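Local coordinates for type IV secretion system protein DotB (Yersinia pseudotuberculosis IP 31758, PDB 6GEF) that hydrolyses ATP as the DotB ATPase of the type IVb secretion system, probably working as a hexamer to power secretion, at the interface of chains A and B. Residues are numbered along the deposited sequence; one frame, centred on the assembly and turned at random. Chains: chain A/B, Type IV secretion system protein DotB.

Contact 1: the interface of chains A and B. Residues chain A 184-187, 289, 299; chain B 279-280.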
loop_
_atom_site.group_PDB
_atom_site.type_symbol
_atom_site.label_atom_id
_atom_site.label_comp_id
_atom_site.label_asym_id
_atom_site.label_seq_id
_atom_site.Cartn_x
_atom_site.Cartn_y
_atom_site.Cartn_z
ATOM N N GLY A 184 -10.304 -2.565 -36.798
ATOM C CA GLY A 184 -9.698 -3.738 -37.356
ATOM C C GLY A 184 -8.907 -4.500 -36.332
ATOM O O GLY A 184 -8.512 -3.973 -35.302
ATOM N N LYS A 185 -8.678 -5.783 -36.639
ATOM C CA LYS A 185 -7.758 -6.601 -35.848
ATOM C C LYS A 185 -6.310 -6.295 -36.153
ATOM O O LYS A 185 -5.482 -6.227 -35.238
ATOM C CB LYS A 185 -8.075 -8.071 -36.041
ATOM C CG LYS A 185 -7.457 -8.671 -37.301
ATOM C CD LYS A 185 -8.005 -10.046 -37.654
ATOM C CE LYS A 185 -6.968 -10.898 -38.385
ATOM N NZ LYS A 185 -7.369 -12.339 -38.407
ATOM N N THR A 186 -5.954 -6.139 -37.421
ATOM C CA THR A 186 -4.554 -5.858 -37.766
ATOM C C THR A 186 -4.120 -4.532 -37.143
ATOM O O THR A 186 -4.874 -3.539 -37.209
ATOM C CB THR A 186 -4.377 -5.817 -39.276
ATOM O OG1 THR A 186 -4.826 -7.057 -39.816
ATOM C CG2 THR A 186 -2.954 -5.654 -39.682
ATOM N N SER A 187 -2.943 -4.520 -36.544
ATOM C CA SER A 187 -2.352 -3.254 -36.101
ATOM C C SER A 187 -1.929 -2.397 -37.314
ATOM O O SER A 187 -2.121 -1.176 -37.305
ATOM C CB SER A 187 -1.152 -3.507 -35.182
ATOM O OG SER A 187 -1.211 -4.763 -34.569
ATOM N N HIS A 289 -9.868 -1.780 -31.954
ATOM C CA HIS A 289 -9.672 -3.183 -32.205
ATOM C C HIS A 289 -11.055 -3.885 -32.211
ATOM O O HIS A 289 -11.512 -4.450 -31.219
ATOM C CB HIS A 289 -8.738 -3.788 -31.180
ATOM C CG HIS A 289 -7.311 -3.403 -31.355
ATOM N ND1 HIS A 289 -6.885 -2.488 -32.298
ATOM C CD2 HIS A 289 -6.198 -3.774 -30.678
ATOM C CE1 HIS A 289 -5.577 -2.315 -32.202
ATOM N NE2 HIS A 289 -5.134 -3.081 -31.231
ATOM N N ARG A 299 -18.088 -2.457 -28.470
ATOM C CA ARG A 299 -16.888 -2.518 -27.695
ATOM C C ARG A 299 -16.700 -1.237 -26.898
ATOM O O ARG A 299 -16.359 -1.255 -25.703
ATOM C CB ARG A 299 -15.673 -2.779 -28.610
ATOM C CG ARG A 299 -14.307 -2.568 -27.937
ATOM C CD ARG A 299 -13.434 -3.800 -28.066
ATOM N NE ARG A 299 -12.365 -3.816 -27.103
ATOM C CZ ARG A 299 -11.196 -3.200 -27.226
ATOM N NH1 ARG A 299 -10.952 -2.443 -28.309
ATOM N NH2 ARG A 299 -10.283 -3.311 -26.259
ATOM N N ASN B 279 -6.816 -9.214 -29.634
ATOM C CA ASN B 279 -7.435 -8.106 -30.356
ATOM C C ASN B 279 -6.491 -7.454 -31.381
ATOM O O ASN B 279 -6.969 -6.704 -32.222
ATOM C CB ASN B 279 -7.968 -7.064 -29.373
ATOM C CG ASN B 279 -9.382 -7.327 -28.948
ATOM O OD1 ASN B 279 -10.251 -7.536 -29.783
ATOM N ND2 ASN B 279 -9.639 -7.280 -27.636
ATOM N N THR B 280 -5.196 -7.720 -31.295
ATOM C CA THR B 280 -4.277 -7.445 -32.374
ATOM C C THR B 280 -4.264 -8.533 -33.447
ATOM O O THR B 280 -3.578 -8.367 -34.467
ATOM C CB THR B 280 -2.862 -7.221 -31.854
ATOM O OG1 THR B 280 -2.371 -8.421 -31.239
ATOM C CG2 THR B 280 -2.862 -6.096 -30.818
#
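A:His289 meets the last turn of helix 268-279 of the neighbouring subunit, resting its imidazole against the backbone of B:Asn279 and the methyl of B:Thr280. The contact rests on packing rather than on hydrogen bonds between the residues given, and it brings together two parts of the His box typical of secretion ATPases, one from each chain. The carbonyl oxygen of B:Asn279 lies off the plane of the ring, just beyond its CG-CD2 edge, 3.4 Å from A:His289 CD2. On the same side of the ring, B:Thr280 CG2 approaches A:His289 NE2 at 3.8 Å, the two side chains running alongside one another. The threonine methyl gets there because it stands anti to its own carbonyl carbon, with the hydroxyl OG1 between the backbone N and that carbon (chi1 64°).

Apolar packing continues where A:His289 CB touches B:Asn279 CB at 3.8 Å. Looser polar neighbours flank this core: the amide ND2 of B:Asn279 lies 4.1 Å above the guanidinium plane of A:Arg299, towards its rim, and the hydroxyl OG of A:Ser187 faces B:Thr280 CB at 4.0 Å. The carbonyl oxygens of A:Lys185 and B:Thr280 are modelled 3.0 Å apart; both can only accept, so this approach is doubtful.

A:Gly184 to A:Ser187 open the Walker A P-loop between strand 179-183 and helix 187-203, and A:His289 follows strand 284-288, so the neighbour's helix end sits beside the nucleotide-binding loop of chain A.

Contact 2: the interface of chains A and B. Residues chain A 57, 67, 72, 147, 149; chain B 210-211, 255-256, 258.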
loop_
_atom_site.group_PDB
_atom_site.type_symbol
_atom_site.label_atom_id
_atom_site.label_comp_id
_atom_site.label_asym_id
_atom_site.label_seq_id
_atom_site.Cartn_x
_atom_site.Cartn_y
_atom_site.Cartn_z
ATOM N N ILE A 57 12.725 -12.624 -40.297
ATOM C CA ILE A 57 13.006 -13.375 -39.095
ATOM C C ILE A 57 14.302 -14.119 -39.283
ATOM O O ILE A 57 14.431 -14.918 -40.211
ATOM C CB ILE A 57 11.844 -14.372 -38.761
ATOM C CG1 ILE A 57 10.505 -13.643 -38.835
ATOM C CG2 ILE A 57 12.046 -14.960 -37.386
ATOM C CD1 ILE A 57 9.345 -14.513 -38.426
ATOM N N LYS A 67 8.184 -12.454 -43.900
ATOM C CA LYS A 67 6.782 -12.400 -44.244
ATOM C C LYS A 67 6.603 -11.476 -45.455
ATOM O O LYS A 67 6.285 -10.310 -45.347
ATOM C CB LYS A 67 5.952 -11.935 -43.041
ATOM C CG LYS A 67 5.768 -13.002 -41.993
ATOM C CD LYS A 67 4.751 -12.588 -40.969
ATOM C CE LYS A 67 4.513 -13.668 -39.919
ATOM N NZ LYS A 67 3.671 -13.111 -38.824
ATOM N N LEU A 72 5.110 -16.226 -44.874
ATOM C CA LEU A 72 6.510 -16.255 -44.524
ATOM C C LEU A 72 7.219 -17.358 -45.317
ATOM O O LEU A 72 6.687 -18.397 -45.566
ATOM C CB LEU A 72 6.661 -16.490 -43.009
ATOM C CG LEU A 72 6.671 -17.884 -42.520
ATOM C CD1 LEU A 72 6.909 -17.853 -40.991
ATOM C CD2 LEU A 72 5.364 -18.582 -42.837
ATOM N N GLU A 147 16.679 -14.719 -31.195
ATOM C CA GLU A 147 15.841 -14.572 -32.405
ATOM C C GLU A 147 15.759 -13.095 -32.745
ATOM O O GLU A 147 15.512 -12.265 -31.864
ATOM C CB GLU A 147 14.431 -15.138 -32.168
ATOM C CG GLU A 147 13.938 -16.017 -33.305
ATOM C CD GLU A 147 12.703 -15.472 -33.965
ATOM O OE1 GLU A 147 11.757 -15.091 -33.234
ATOM O OE2 GLU A 147 12.660 -15.453 -35.211
ATOM N N VAL A 149 13.862 -10.231 -35.150
ATOM C CA VAL A 149 12.746 -9.860 -35.997
ATOM C C VAL A 149 12.906 -8.419 -36.424
ATOM O O VAL A 149 13.078 -7.539 -35.593
ATOM C CB VAL A 149 11.401 -10.055 -35.253
ATOM C CG1 VAL A 149 10.234 -9.690 -36.153
ATOM C CG2 VAL A 149 11.241 -11.514 -34.826
ATOM N N GLY B 210 2.601 -19.547 -39.543
ATOM C CA GLY B 210 3.642 -18.530 -39.601
ATOM C C GLY B 210 4.576 -18.555 -38.413
ATOM O O GLY B 210 5.223 -19.549 -38.176
ATOM N N HIS B 211 4.654 -17.438 -37.700
ATOM C CA HIS B 211 5.545 -17.304 -36.560
ATOM C C HIS B 211 4.814 -17.710 -35.287
ATOM O O HIS B 211 3.772 -17.139 -34.957
ATOM C CB HIS B 211 6.035 -15.852 -36.462
ATOM C CG HIS B 211 7.341 -15.701 -35.768
ATOM N ND1 HIS B 211 8.127 -16.799 -35.447
ATOM C CD2 HIS B 211 7.983 -14.606 -35.312
ATOM C CE1 HIS B 211 9.232 -16.357 -34.833
ATOM N NE2 HIS B 211 9.167 -15.040 -34.734
ATOM N N ARG B 255 7.372 -8.936 -32.295
ATOM C CA ARG B 255 7.941 -10.113 -32.876
ATOM C C ARG B 255 7.078 -10.741 -33.950
ATOM O O ARG B 255 7.253 -11.915 -34.308
ATOM C CB ARG B 255 8.284 -11.167 -31.783
ATOM C CG ARG B 255 9.187 -10.656 -30.700
ATOM C CD ARG B 255 10.224 -11.655 -30.320
ATOM N NE ARG B 255 9.860 -12.678 -29.436
ATOM C CZ ARG B 255 10.168 -13.975 -29.523
ATOM N NH1 ARG B 255 10.887 -14.409 -30.482
ATOM N NH2 ARG B 255 9.721 -14.853 -28.606
ATOM N N THR B 256 6.121 -9.986 -34.475
ATOM C CA THR B 256 5.271 -10.476 -35.571
ATOM C C THR B 256 4.840 -11.924 -35.419
ATOM O O THR B 256 5.054 -12.719 -36.265
ATOM C CB THR B 256 6.039 -10.280 -36.921
ATOM O OG1 THR B 256 5.211 -10.631 -38.017
ATOM C CG2 THR B 256 7.240 -11.151 -37.081
ATOM N N ASN B 258 2.380 -15.091 -35.397
ATOM C CA ASN B 258 1.078 -15.628 -35.782
ATOM C C ASN B 258 0.438 -16.519 -34.732
ATOM O O ASN B 258 -0.689 -16.952 -34.906
ATOM C CB ASN B 258 1.198 -16.389 -37.129
ATOM C CG ASN B 258 1.900 -15.613 -38.178
ATOM O OD1 ASN B 258 3.118 -15.459 -38.118
ATOM N ND2 ASN B 258 1.137 -15.103 -39.142
#
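A:Lys67 reaches tip to tip into B:Thr256 and B:Asn258, in the loop leading to the Walker B strand 259-264, and so sets the N-terminal domain of this GSP E family ATPase on the RecA-like core of the next subunit. The ammonium NZ donates to B:Asn258 OD1 at 2.5 Å, to the carbonyl oxygen of B:Thr256, and to its hydroxyl OG1 at 3.0 Å. B:Thr256 can offer both oxygens because OG1 stands anti to the backbone N, beside the carbonyl carbon (chi1 -175°). B:Asn258 OD1 is gripped from opposite faces of its amide plane, by A:Lys67 NZ and by the backbone N of B:His211, both off the lone pairs, which would help to fix the amide's rotation.

A:Glu147 and B:Arg255 form a salt bridge, OE1 3.0 Å from NH1, held by charge rather than by a directed hydrogen bond, the carboxylate turned 62° from the guanidinium. The same OE1 lies at the edge of the B:His211 ring, in its plane, where NE2 donates a weak hydrogen bond.

Apolar groups pack around these polar ones. A:Ile57 CD1 lies over one face of the B:His211 imidazole, toward its rim, 3.6 Å from the centroid. A:Val149 CG1 meets B:Thr256 CG2 at 3.5 Å, and A:Leu72 CD1 packs on B:Gly210, 3.6 Å from CA.

Contact 3: the interface of chains A and B. Residues chain A 59, 137-139, 147; chain B 211, 233-236, 255.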
loop_
_atom_site.group_PDB
_atom_site.type_symbol
_atom_site.label_atom_id
_atom_site.label_comp_id
_atom_site.label_asym_id
_atom_site.label_seq_id
_atom_site.Cartn_x
_atom_site.Cartn_y
_atom_site.Cartn_z
ATOM N N LYS A 59 16.440 -16.760 -37.171
ATOM C CA LYS A 59 16.558 -17.660 -36.018
ATOM C C LYS A 59 17.465 -18.815 -36.394
ATOM O O LYS A 59 17.491 -19.258 -37.538
ATOM C CB LYS A 59 15.191 -18.191 -35.585
ATOM C CG LYS A 59 15.205 -18.859 -34.237
ATOM C CD LYS A 59 13.841 -19.524 -33.958
ATOM C CE LYS A 59 13.761 -20.920 -34.559
ATOM N NZ LYS A 59 13.069 -21.856 -33.597
ATOM N N PRO A 137 15.471 -13.437 -26.468
ATOM C CA PRO A 137 15.952 -14.773 -26.123
ATOM C C PRO A 137 15.020 -15.857 -26.661
ATOM O O PRO A 137 13.801 -15.735 -26.592
ATOM C CB PRO A 137 15.937 -14.758 -24.603
ATOM C CG PRO A 137 16.084 -13.348 -24.209
ATOM C CD PRO A 137 15.407 -12.549 -25.303
ATOM N N VAL A 138 15.592 -16.869 -27.293
ATOM C CA VAL A 138 14.912 -18.133 -27.542
ATOM C C VAL A 138 15.800 -19.276 -27.060
ATOM O O VAL A 138 16.965 -19.086 -26.676
ATOM C CB VAL A 138 14.606 -18.324 -29.040
ATOM C CG1 VAL A 138 13.637 -17.244 -29.514
ATOM C CG2 VAL A 138 15.853 -18.277 -29.887
ATOM N N TYR A 139 15.240 -20.470 -27.034
ATOM C CA TYR A 139 15.932 -21.673 -26.574
ATOM C C TYR A 139 15.822 -22.728 -27.643
ATOM O O TYR A 139 14.705 -23.149 -28.005
ATOM C CB TYR A 139 15.313 -22.212 -25.273
ATOM C CG TYR A 139 16.231 -23.094 -24.484
ATOM C CD1 TYR A 139 17.181 -22.535 -23.617
ATOM C CD2 TYR A 139 16.162 -24.480 -24.582
ATOM C CE1 TYR A 139 18.043 -23.355 -22.888
ATOM C CE2 TYR A 139 17.031 -25.293 -23.847
ATOM C CZ TYR A 139 17.958 -24.712 -23.005
ATOM O OH TYR A 139 18.794 -25.517 -22.282
ATOM N N GLU A 147 16.679 -14.719 -31.195
ATOM C CA GLU A 147 15.841 -14.572 -32.405
ATOM C C GLU A 147 15.759 -13.095 -32.745
ATOM O O GLU A 147 15.512 -12.265 -31.864
ATOM C CB GLU A 147 14.431 -15.138 -32.168
ATOM C CG GLU A 147 13.938 -16.017 -33.305
ATOM C CD GLU A 147 12.703 -15.472 -33.965
ATOM O OE1 GLU A 147 11.757 -15.091 -33.234
ATOM O OE2 GLU A 147 12.660 -15.453 -35.211
ATOM N N HIS B 211 4.654 -17.438 -37.700
ATOM C CA HIS B 211 5.545 -17.304 -36.560
ATOM C C HIS B 211 4.814 -17.710 -35.287
ATOM O O HIS B 211 3.772 -17.139 -34.957
ATOM C CB HIS B 211 6.035 -15.852 -36.462
ATOM C CG HIS B 211 7.341 -15.701 -35.768
ATOM N ND1 HIS B 211 8.127 -16.799 -35.447
ATOM C CD2 HIS B 211 7.983 -14.606 -35.312
ATOM C CE1 HIS B 211 9.232 -16.357 -34.833
ATOM N NE2 HIS B 211 9.167 -15.040 -34.734
ATOM N N ILE B 233 8.659 -21.820 -35.173
ATOM C CA ILE B 233 8.311 -21.788 -33.767
ATOM C C ILE B 233 9.531 -21.319 -32.976
ATOM O O ILE B 233 10.632 -21.759 -33.220
ATOM C CB ILE B 233 7.839 -23.181 -33.246
ATOM C CG1 ILE B 233 7.459 -23.126 -31.779
ATOM C CG2 ILE B 233 8.938 -24.228 -33.464
ATOM C CD1 ILE B 233 6.039 -22.687 -31.541
ATOM N N ALA B 234 9.301 -20.417 -32.029
ATOM C CA ALA B 234 10.305 -19.920 -31.112
ATOM C C ALA B 234 9.809 -20.079 -29.685
ATOM O O ALA B 234 8.732 -19.608 -29.345
ATOM C CB ALA B 234 10.607 -18.464 -31.392
ATOM N N GLN B 235 10.576 -20.754 -28.847
ATOM C CA GLN B 235 10.265 -20.991 -27.457
ATOM C C GLN B 235 11.152 -20.140 -26.565
ATOM O O GLN B 235 12.346 -20.053 -26.785
ATOM C CB GLN B 235 10.449 -22.474 -27.101
ATOM C CG GLN B 235 9.696 -23.434 -28.000
ATOM C CD GLN B 235 9.909 -24.875 -27.620
ATOM O OE1 GLN B 235 11.003 -25.425 -27.842
ATOM N NE2 GLN B 235 8.872 -25.510 -27.043
ATOM N N SER B 236 10.555 -19.527 -25.550
ATOM C CA SER B 236 11.282 -18.750 -24.551
ATOM C C SER B 236 10.903 -19.269 -23.163
ATOM O O SER B 236 9.744 -19.337 -22.819
ATOM C CB SER B 236 10.933 -17.269 -24.666
ATOM O OG SER B 236 11.178 -16.774 -25.954
ATOM N N ARG B 255 7.372 -8.936 -32.295
ATOM C CA ARG B 255 7.941 -10.113 -32.876
ATOM C C ARG B 255 7.078 -10.741 -33.950
ATOM O O ARG B 255 7.253 -11.915 -34.308
ATOM C CB ARG B 255 8.284 -11.167 -31.783
ATOM C CG ARG B 255 9.187 -10.656 -30.700
ATOM C CD ARG B 255 10.224 -11.655 -30.320
ATOM N NE ARG B 255 9.860 -12.678 -29.436
ATOM C CZ ARG B 255 10.168 -13.975 -29.523
ATOM N NH1 ARG B 255 10.887 -14.409 -30.482
ATOM N NH2 ARG B 255 9.721 -14.853 -28.606
#
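B:Gln235 buries the most surface here, and its backbone carries the bond: its carbonyl oxygen accepts from the amide N of A:Tyr139 at 2.9 Å. In this GSP E family ATPase the bond joins strand 232-237 of one subunit's RecA-like core to strand 128-140 of the next subunit. The two strands cross steeply, which does not suit a shared sheet. The A:Tyr139 amide lies nearly along the C=O axis of B:Gln235, and the bond is bent at its hydrogen (141°).

A:Val138 CA lies beyond the tip of the same carbonyl, 3.3 Å from B:Gln235 O. Its CG1 branch, anti to the carbonyl carbon (chi1 -64°), packs against B:Ala234 CB at 3.8 Å. The guanidinium NH1 of B:Arg255, already paired with A:Glu147, passes 4.1 Å from that same A:Val138 CG1. One residue back along the strand, the carbonyl oxygen of A:Pro137 accepts from the hydroxyl OG of B:Ser236 at 2.9 Å, with the hydroxyl tilted from the carbonyl plane.

A:Lys59, at the end of strand 55-59, comes in over the start of the B strand. Its chain leaves with CG anti to the backbone N, then bends about its CG-CD bond (chi3 85°) and again at its end, which swings the ammonium NZ to where it donates a hydrogen bond to the carbonyl oxygen of B:Ile233, modelled short at 2.5 Å.

Contacts 2 and 3 adjoin, the centres of their C-alpha atoms about 9 Å apart, and they share A:Glu147, B:His211 and B:Arg255. Together they form one continuous footprint of the N-terminal strands of chain A on the ATPase core of chain B. Contact 1 lies about 18 Å from contact 2 and about 24 Å from contact 3, and joins core to core beside the P-loop of chain A. Chain A thus grips its neighbour with both domains. Repeated around the six copies of the deposited assembly, such a two-point grip could link the P-loop region and the N-terminal domain of one subunit to the core of the next, though the structure alone does not show movement.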